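Local atomic coordinates of uncharacterized protein ScGH5_18 (PDB entry 7LR8), a protein that probably hydrolyses the Manβ1-4GlcNAc linkage of N-glycan core fragments, as a glycoside hydrolase of subfamily GH5_18. Residues B[364-368]-B[369-373]; B[67-71]-B[72-76]; B[270-273]-B[274-278]. The protein carries 1 engineered substitution. All coordinates share one frame; numbering follows the deposited sequence.

All three contacts are local and partly buried: contacts 1 and 3 are loop turns, contact 2 the start of a helix. None touches another; the nearest atoms of contacts 2 and 3 are about 26 Å apart. Contacts 2 and 3 belong to the (βα)8 barrel, at the start of helix 71-86 and in the loop between strand 264-269 and helix 281-293. Contact 1 lies beyond the barrel, after strand 358-362 of the small three-stranded parallel sheet, and packs back against barrel helix 211-216. Their chemistry follows their place. Contact 1 turns an arginine onto backbone carbonyls; contact 2 presents arginines to a second subunit and a sulfate; contact 3, near the bound mannose, is mostly proline, alanine and valine.

Contact 1 (B[364-368]-B[369-373]); sequences VGPGD and QAPAR
Val364 lays its two methyls over the returning chain: CG2 meets Ala370 CB at 3.7 Å, while CG1 rests on Arg373 CA, also at 3.7 Å. A branched, compact residue suits this place, since each branch reaches a different part of the turn; Trp256 and Cys376 touch it as well. Its backbone closes the loop, Ala372 N donating to Val364 O at 2.8 Å. Gly365 is dictated by backbone angles that would jam a side chain against the preceding carbonyl, and Pro371 CG would also stand in the way. Inside the turn a water donates to Pro366 O at 2.7 Å and accepts from Gln369 N at 3.0 Å, joining peptide groups that do not meet directly.

Arg373 folds back on its own segment. A bend at chi3 (87°) turns the guanidinium so that Ala370 O lies in its plane, and Arg373 NE reaches Ala370 O at 3.0 Å in a nearly straight bond (178°). Arg373 NH2 takes Gln369 O at 2.9 Å, somewhat tilted from the plane, and also His207 O, while NH1 bonds to Phe209 O. Were an alanine to stand in place of Arg373, the carbonyls of Gln369 and Ala370 would probably lose their side-chain donors, and the bonds to His207 O and Phe209 O would go with them. With several N-H groups spent on peptide oxygens, the buried arginine acts as a multiple donor to backbone, and its positive charge is probably stabilised by the negative ends of these carbonyl dipoles.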
loop_
_atom_site.group_PDB
_atom_site.type_symbol
_atom_site.label_atom_id
_atom_site.label_comp_id
_atom_site.label_asym_id
_atom_site.label_seq_id
_atom_site.Cartn_x
_atom_site.Cartn_y
_atom_site.Cartn_z
ATOM N N VAL B 364 32.173 19.072 -9.177
ATOM C CA VAL B 364 30.776 18.823 -9.505
ATOM C C VAL B 364 29.996 20.131 -9.641
ATOM O O VAL B 364 28.769 20.132 -9.552
ATOM C CB VAL B 364 30.118 17.889 -8.477
ATOM C CG1 VAL B 364 30.856 16.547 -8.438
ATOM C CG2 VAL B 364 30.107 18.527 -7.096
ATOM N N GLY B 365 30.693 21.242 -9.848
ATOM C CA GLY B 365 30.044 22.516 -10.035
ATOM C C GLY B 365 29.980 23.336 -8.763
ATOM O O GLY B 365 30.368 22.883 -7.680
ATOM N N PRO B 366 29.467 24.559 -8.873
ATOM C CA PRO B 366 29.461 25.477 -7.731
ATOM C C PRO B 366 28.326 25.179 -6.764
ATOM O O PRO B 366 27.366 24.474 -7.078
ATOM C CB PRO B 366 29.267 26.857 -8.378
ATOM C CG PRO B 366 28.898 26.597 -9.835
ATOM C CD PRO B 366 28.737 25.114 -10.024
ATOM N N GLY B 367 28.445 25.760 -5.573
ATOM C CA GLY B 367 27.435 25.597 -4.548
ATOM C C GLY B 367 27.549 24.262 -3.838
ATOM O O GLY B 367 28.536 23.534 -3.958
ATOM N N ASP B 368 26.500 23.934 -3.086
ATOM C CA ASP B 368 26.459 22.697 -2.317
ATOM C C ASP B 368 25.465 21.688 -2.875
ATOM O O ASP B 368 25.249 20.640 -2.257
ATOM C CB ASP B 368 26.134 22.997 -0.854
ATOM C CG ASP B 368 27.317 23.574 -0.106
ATOM O OD1 ASP B 368 28.430 23.019 -0.234
ATOM O OD2 ASP B 368 27.133 24.590 0.602
ATOM N N GLN B 369 24.860 21.972 -4.027
ATOM C CA GLN B 369 23.846 21.108 -4.613
ATOM C C GLN B 369 24.374 20.247 -5.757
ATOM O O GLN B 369 23.583 19.561 -6.410
ATOM C CB GLN B 369 22.662 21.948 -5.080
ATOM C CG GLN B 369 22.020 22.730 -3.942
ATOM C CD GLN B 369 20.907 23.643 -4.401
ATOM O OE1 GLN B 369 20.480 23.590 -5.553
ATOM N NE2 GLN B 369 20.423 24.488 -3.494
ATOM N N ALA B 370 25.682 20.279 -6.014
ATOM C CA ALA B 370 26.340 19.395 -6.970
ATOM C C ALA B 370 25.620 19.298 -8.320
ATOM O O ALA B 370 25.214 18.208 -8.735
ATOM C CB ALA B 370 26.523 18.011 -6.363
ATOM N N PRO B 371 25.458 20.417 -9.034
ATOM C CA PRO B 371 24.712 20.383 -10.306
ATOM C C PRO B 371 25.417 19.641 -11.442
ATOM O O PRO B 371 24.783 19.397 -12.477
ATOM C CB PRO B 371 24.553 21.867 -10.650
ATOM C CG PRO B 371 25.751 22.502 -10.017
ATOM C CD PRO B 371 25.951 21.770 -8.724
ATOM N N ALA B 372 26.694 19.284 -11.299
ATOM C CA ALA B 372 27.401 18.575 -12.361
ATOM C C ALA B 372 28.009 17.278 -11.846
ATOM O O ALA B 372 29.071 16.852 -12.309
ATOM C CB ALA B 372 28.474 19.462 -12.992
ATOM N N ARG B 373 27.339 16.627 -10.896
ATOM C CA ARG B 373 27.891 15.429 -10.280
ATOM C C ARG B 373 27.948 14.248 -11.231
ATOM O O ARG B 373 28.616 13.256 -10.912
ATOM C CB ARG B 373 27.078 15.055 -9.041
ATOM C CG ARG B 373 25.683 14.520 -9.331
ATOM C CD ARG B 373 24.888 14.377 -8.033
ATOM N NE ARG B 373 24.196 15.610 -7.674
ATOM C CZ ARG B 373 23.120 15.654 -6.906
ATOM N NH1 ARG B 373 22.617 14.535 -6.410
ATOM N NH2 ARG B 373 22.541 16.822 -6.649
HETATM O O HOH W 1 28.428 21.569 -5.839
HETATM O O HOH W 2 24.916 24.209 -6.051
#

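Contact 2 (B[67-71]-B[72-76]); sequences TLIRP and RAVEQ. With SO4 (sulfate ion), chain K; EDO (1,2-ethanediol), chain H.
The guanidinium of Arg70 has Ala73 N over one face, offset toward the rim, and at its edge, in plane, a water that accepts from Arg70 NH1 at 2.9 Å and donates to Gln76 OE1 at 2.8 Å. The guanidinium of Arg72 stands almost perpendicular to it, the planes 83° apart, although the two side chains run side by side and Arg70 NH2 comes to 3.7 Å from Arg72 CD. At the edge of the Arg72 group lies a sulfate, probably from the crystallisation liquor: NE donates to its O1 at 2.8 Å and NH2 to its O3 at 2.6 Å, a two-pronged grip that Gln76 NE2 extends to O4. Arg72 runs out straight to the anion, chi1 of -177° placing CG opposite the backbone N and the chain staying extended to NE.

Arg70 is the N-cap of helix 71-86, which lies between strands 52-55 and 90-94 of the (βα)8 barrel. Arg70 O receives Val74 N at 3.2 Å, and Pro71 O receives Glu75 N at 3.0 Å. Proline suits the first turn, where its missing N-H costs no helix bond. The two arginines also face the second subunit: Arg70 NE forms a salt bridge with Asp32 of that chain, and Arg72 NH1 bonds to Leu31 O there. On the side toward helix 122-139, Val74 sets CG2 against Ile69 CG2 at 4.0 Å, and both residues pack on that helix, Val74 against Leu135 and Ala138, Ile69 against Glu130 and Thr134.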
loop_
_atom_site.group_PDB
_atom_site.type_symbol
_atom_site.label_atom_id
_atom_site.label_comp_id
_atom_site.label_asym_id
_atom_site.label_seq_id
_atom_site.Cartn_x
_atom_site.Cartn_y
_atom_site.Cartn_z
ATOM N N THR B 67 -1.814 7.795 12.979
ATOM C CA THR B 67 -1.745 7.830 14.431
ATOM C C THR B 67 -1.954 6.456 15.060
ATOM O O THR B 67 -2.389 6.343 16.208
ATOM C CB THR B 67 -2.723 8.858 14.995
ATOM O OG1 THR B 67 -4.078 8.579 14.598
ATOM C CG2 THR B 67 -2.313 10.277 14.592
ATOM N N LEU B 68 -1.587 5.400 14.340
ATOM C CA LEU B 68 -1.521 4.059 14.917
ATOM C C LEU B 68 -0.182 3.440 14.525
ATOM O O LEU B 68 -0.003 3.016 13.388
ATOM C CB LEU B 68 -2.687 3.190 14.457
ATOM C CG LEU B 68 -2.577 1.708 14.833
ATOM C CD1 LEU B 68 -2.414 1.518 16.328
ATOM C CD2 LEU B 68 -3.791 0.953 14.340
ATOM N N ILE B 69 0.754 3.415 15.474
ATOM C CA ILE B 69 1.983 2.641 15.364
ATOM C C ILE B 69 1.747 1.371 16.174
ATOM O O ILE B 69 1.595 1.419 17.403
ATOM C CB ILE B 69 3.192 3.429 15.884
ATOM C CG1 ILE B 69 3.344 4.721 15.085
ATOM C CG2 ILE B 69 4.466 2.578 15.799
ATOM C CD1 ILE B 69 4.254 5.738 15.762
ATOM N N ARG B 70 1.678 0.245 15.481
ATOM C CA ARG B 70 1.182 -0.973 16.088
ATOM C C ARG B 70 2.137 -1.479 17.160
ATOM O O ARG B 70 3.297 -1.803 16.846
ATOM C CB ARG B 70 0.980 -2.025 15.011
ATOM C CG ARG B 70 -0.246 -1.740 14.122
ATOM C CD ARG B 70 -0.357 -2.793 13.017
ATOM N NE ARG B 70 -0.266 -4.145 13.565
ATOM C CZ ARG B 70 0.686 -5.029 13.280
ATOM N NH1 ARG B 70 1.665 -4.738 12.430
ATOM N NH2 ARG B 70 0.655 -6.227 13.860
ATOM N N PRO B 71 1.693 -1.583 18.411
ATOM C CA PRO B 71 2.555 -2.136 19.473
ATOM C C PRO B 71 3.107 -3.516 19.146
ATOM O O PRO B 71 4.249 -3.809 19.508
ATOM C CB PRO B 71 1.620 -2.163 20.689
ATOM C CG PRO B 71 0.641 -1.031 20.437
ATOM C CD PRO B 71 0.403 -1.101 18.933
ATOM N N ARG B 72 2.336 -4.368 18.463
ATOM C CA ARG B 72 2.800 -5.728 18.184
ATOM C C ARG B 72 3.955 -5.734 17.191
ATOM O O ARG B 72 4.870 -6.561 17.294
ATOM C CB ARG B 72 1.645 -6.577 17.651
ATOM C CG ARG B 72 2.006 -8.051 17.400
ATOM C CD ARG B 72 0.910 -8.707 16.557
ATOM N NE ARG B 72 0.997 -10.162 16.583
ATOM C CZ ARG B 72 0.276 -10.967 15.811
ATOM N NH1 ARG B 72 -0.591 -10.460 14.942
ATOM N NH2 ARG B 72 0.424 -12.279 15.910
ATOM N N ALA B 73 3.912 -4.845 16.196
ATOM C CA ALA B 73 5.004 -4.751 15.239
ATOM C C ALA B 73 6.283 -4.304 15.925
ATOM O O ALA B 73 7.370 -4.840 15.656
ATOM C CB ALA B 73 4.629 -3.784 14.114
ATOM N N VAL B 74 6.161 -3.327 16.823
ATOM C CA VAL B 74 7.297 -2.861 17.605
ATOM C C VAL B 74 7.883 -4.003 18.428
ATOM O O VAL B 74 9.104 -4.180 18.486
ATOM C CB VAL B 74 6.863 -1.672 18.484
ATOM C CG1 VAL B 74 7.957 -1.287 19.448
ATOM C CG2 VAL B 74 6.436 -0.471 17.592
ATOM N N GLU B 75 7.025 -4.806 19.059
ATOM C CA GLU B 75 7.508 -5.912 19.879
ATOM C C GLU B 75 8.120 -7.034 19.038
ATOM O O GLU B 75 9.064 -7.694 19.489
ATOM C CB GLU B 75 6.365 -6.429 20.749
ATOM C CG GLU B 75 5.929 -5.369 21.788
ATOM C CD GLU B 75 4.674 -5.716 22.558
ATOM O OE1 GLU B 75 4.221 -6.877 22.486
ATOM O OE2 GLU B 75 4.143 -4.815 23.247
ATOM N N GLN B 76 7.600 -7.279 17.831
ATOM C CA GLN B 76 8.230 -8.253 16.941
ATOM C C GLN B 76 9.621 -7.785 16.531
ATOM O O GLN B 76 10.569 -8.575 16.497
ATOM C CB GLN B 76 7.351 -8.490 15.705
ATOM C CG GLN B 76 6.025 -9.209 16.010
ATOM C CD GLN B 76 5.002 -9.038 14.890
ATOM O OE1 GLN B 76 5.168 -8.189 14.012
ATOM N NE2 GLN B 76 3.946 -9.850 14.914
HETATM S S SO4 K . 3.514 -12.321 17.808
HETATM O O1 SO4 K . 3.028 -11.016 18.248
HETATM O O2 SO4 K . 4.131 -13.011 18.937
HETATM O O3 SO4 K . 2.397 -13.114 17.304
HETATM O O4 SO4 K . 4.505 -12.153 16.750
HETATM C C1 EDO H . -3.850 10.686 17.969
HETATM O O1 EDO H . -2.614 11.362 18.201
HETATM C C2 EDO H . -3.542 9.232 18.168
HETATM O O2 EDO H . -2.179 9.215 17.751
HETATM O O HOH W 3 3.176 -7.179 12.372
#

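Contact 3 (B[270-273]-B[274-278]); sequences GAPA and PHVPA
Ala273, Val276 and Pro272 carry this turn, which reverses the chain through a cis peptide bond between Ala273 and Pro274. The backbone angles are close to those of a type VIa turn, and proline suits the spot because it tolerates the cis form far better than other residues. The turn is closed one residue further on: Val276 N donates to Pro272 O at 2.8 Å. Val276 O in turn receives a CA-H contact from Ala273 CA at 3.2 Å, and a water donates both to this oxygen and to Ala271 O.

Val276 divides its methyls. CG1, which chi1 of -178° swings away from the backbone N, meets Ala271 CB at 4.1 Å, while Val276 CG2 touches Pro272 CD at 4.1 Å; Phe284 of helix 281-293 touches both Ala271 and Val276. Pro272 and His275 lean on Phe228, which lines the glycan pocket, and the Pro272 side chain is about 6 Å from the bound mannose. Rigid prolines and small apolar groups thus probably make a stiff turn beside Phe228; its own closure rests on backbone and water, while His275 ND1 is buried without a partner in the model.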
loop_
_atom_site.group_PDB
_atom_site.type_symbol
_atom_site.label_atom_id
_atom_site.label_comp_id
_atom_site.label_asym_id
_atom_site.label_seq_id
_atom_site.Cartn_x
_atom_site.Cartn_y
_atom_site.Cartn_z
ATOM N N GLY B 270 26.317 -6.072 -3.557
ATOM C CA GLY B 270 25.829 -7.377 -3.949
ATOM C C GLY B 270 26.286 -7.735 -5.345
ATOM O O GLY B 270 26.909 -6.933 -6.046
ATOM N N ALA B 271 25.915 -8.949 -5.762
ATOM C CA ALA B 271 26.394 -9.563 -7.002
ATOM C C ALA B 271 25.199 -9.871 -7.896
ATOM O O ALA B 271 24.716 -11.016 -7.925
ATOM C CB ALA B 271 27.196 -10.828 -6.700
ATOM N N PRO B 272 24.700 -8.870 -8.672
ATOM C CA PRO B 272 23.449 -9.063 -9.426
ATOM C C PRO B 272 23.641 -9.672 -10.807
ATOM O O PRO B 272 24.325 -9.085 -11.647
ATOM C CB PRO B 272 22.901 -7.634 -9.554
ATOM C CG PRO B 272 24.155 -6.795 -9.650
ATOM C CD PRO B 272 25.200 -7.486 -8.788
ATOM N N ALA B 273 23.011 -10.816 -11.073
ATOM C CA ALA B 273 23.067 -11.410 -12.403
ATOM C C ALA B 273 22.135 -10.661 -13.355
ATOM O O ALA B 273 21.091 -10.158 -12.935
ATOM C CB ALA B 273 22.674 -12.881 -12.348
ATOM N N PRO B 274 22.487 -10.570 -14.647
ATOM C CA PRO B 274 23.664 -11.156 -15.300
ATOM C C PRO B 274 24.886 -10.246 -15.322
ATOM O O PRO B 274 25.923 -10.640 -15.871
ATOM C CB PRO B 274 23.179 -11.408 -16.734
ATOM C CG PRO B 274 21.904 -10.606 -16.884
ATOM C CD PRO B 274 21.637 -9.868 -15.625
ATOM N N HIS B 275 24.751 -9.042 -14.767
ATOM C CA HIS B 275 25.871 -8.110 -14.725
ATOM C C HIS B 275 27.051 -8.725 -13.987
ATOM O O HIS B 275 28.209 -8.520 -14.369
ATOM C CB HIS B 275 25.411 -6.805 -14.073
ATOM C CG HIS B 275 24.158 -6.262 -14.684
ATOM N ND1 HIS B 275 22.904 -6.586 -14.215
ATOM C CD2 HIS B 275 23.964 -5.462 -15.758
ATOM C CE1 HIS B 275 21.990 -5.989 -14.959
ATOM N NE2 HIS B 275 22.607 -5.301 -15.903
ATOM N N VAL B 276 26.767 -9.493 -12.946
ATOM C CA VAL B 276 27.696 -10.456 -12.375
ATOM C C VAL B 276 27.046 -11.828 -12.472
ATOM O O VAL B 276 26.122 -12.141 -11.717
ATOM C CB VAL B 276 28.045 -10.112 -10.915
ATOM C CG1 VAL B 276 29.058 -11.119 -10.366
ATOM C CG2 VAL B 276 28.574 -8.687 -10.815
ATOM N N PRO B 277 27.480 -12.667 -13.419
ATOM C CA PRO B 277 26.907 -14.011 -13.538
ATOM C C PRO B 277 27.091 -14.785 -12.242
ATOM O O PRO B 277 28.061 -14.583 -11.508
ATOM C CB PRO B 277 27.710 -14.647 -14.682
ATOM C CG PRO B 277 28.264 -13.500 -15.450
ATOM C CD PRO B 277 28.486 -12.399 -14.457
ATOM N N ALA B 278 26.149 -15.694 -11.978
ATOM C CA ALA B 278 26.205 -16.480 -10.750
ATOM C C ALA B 278 27.518 -17.248 -10.633
ATOM O O ALA B 278 28.046 -17.412 -9.526
ATOM C CB ALA B 278 25.015 -17.436 -10.682
HETATM O O HOH W 4 25.222 -13.340 -9.458
#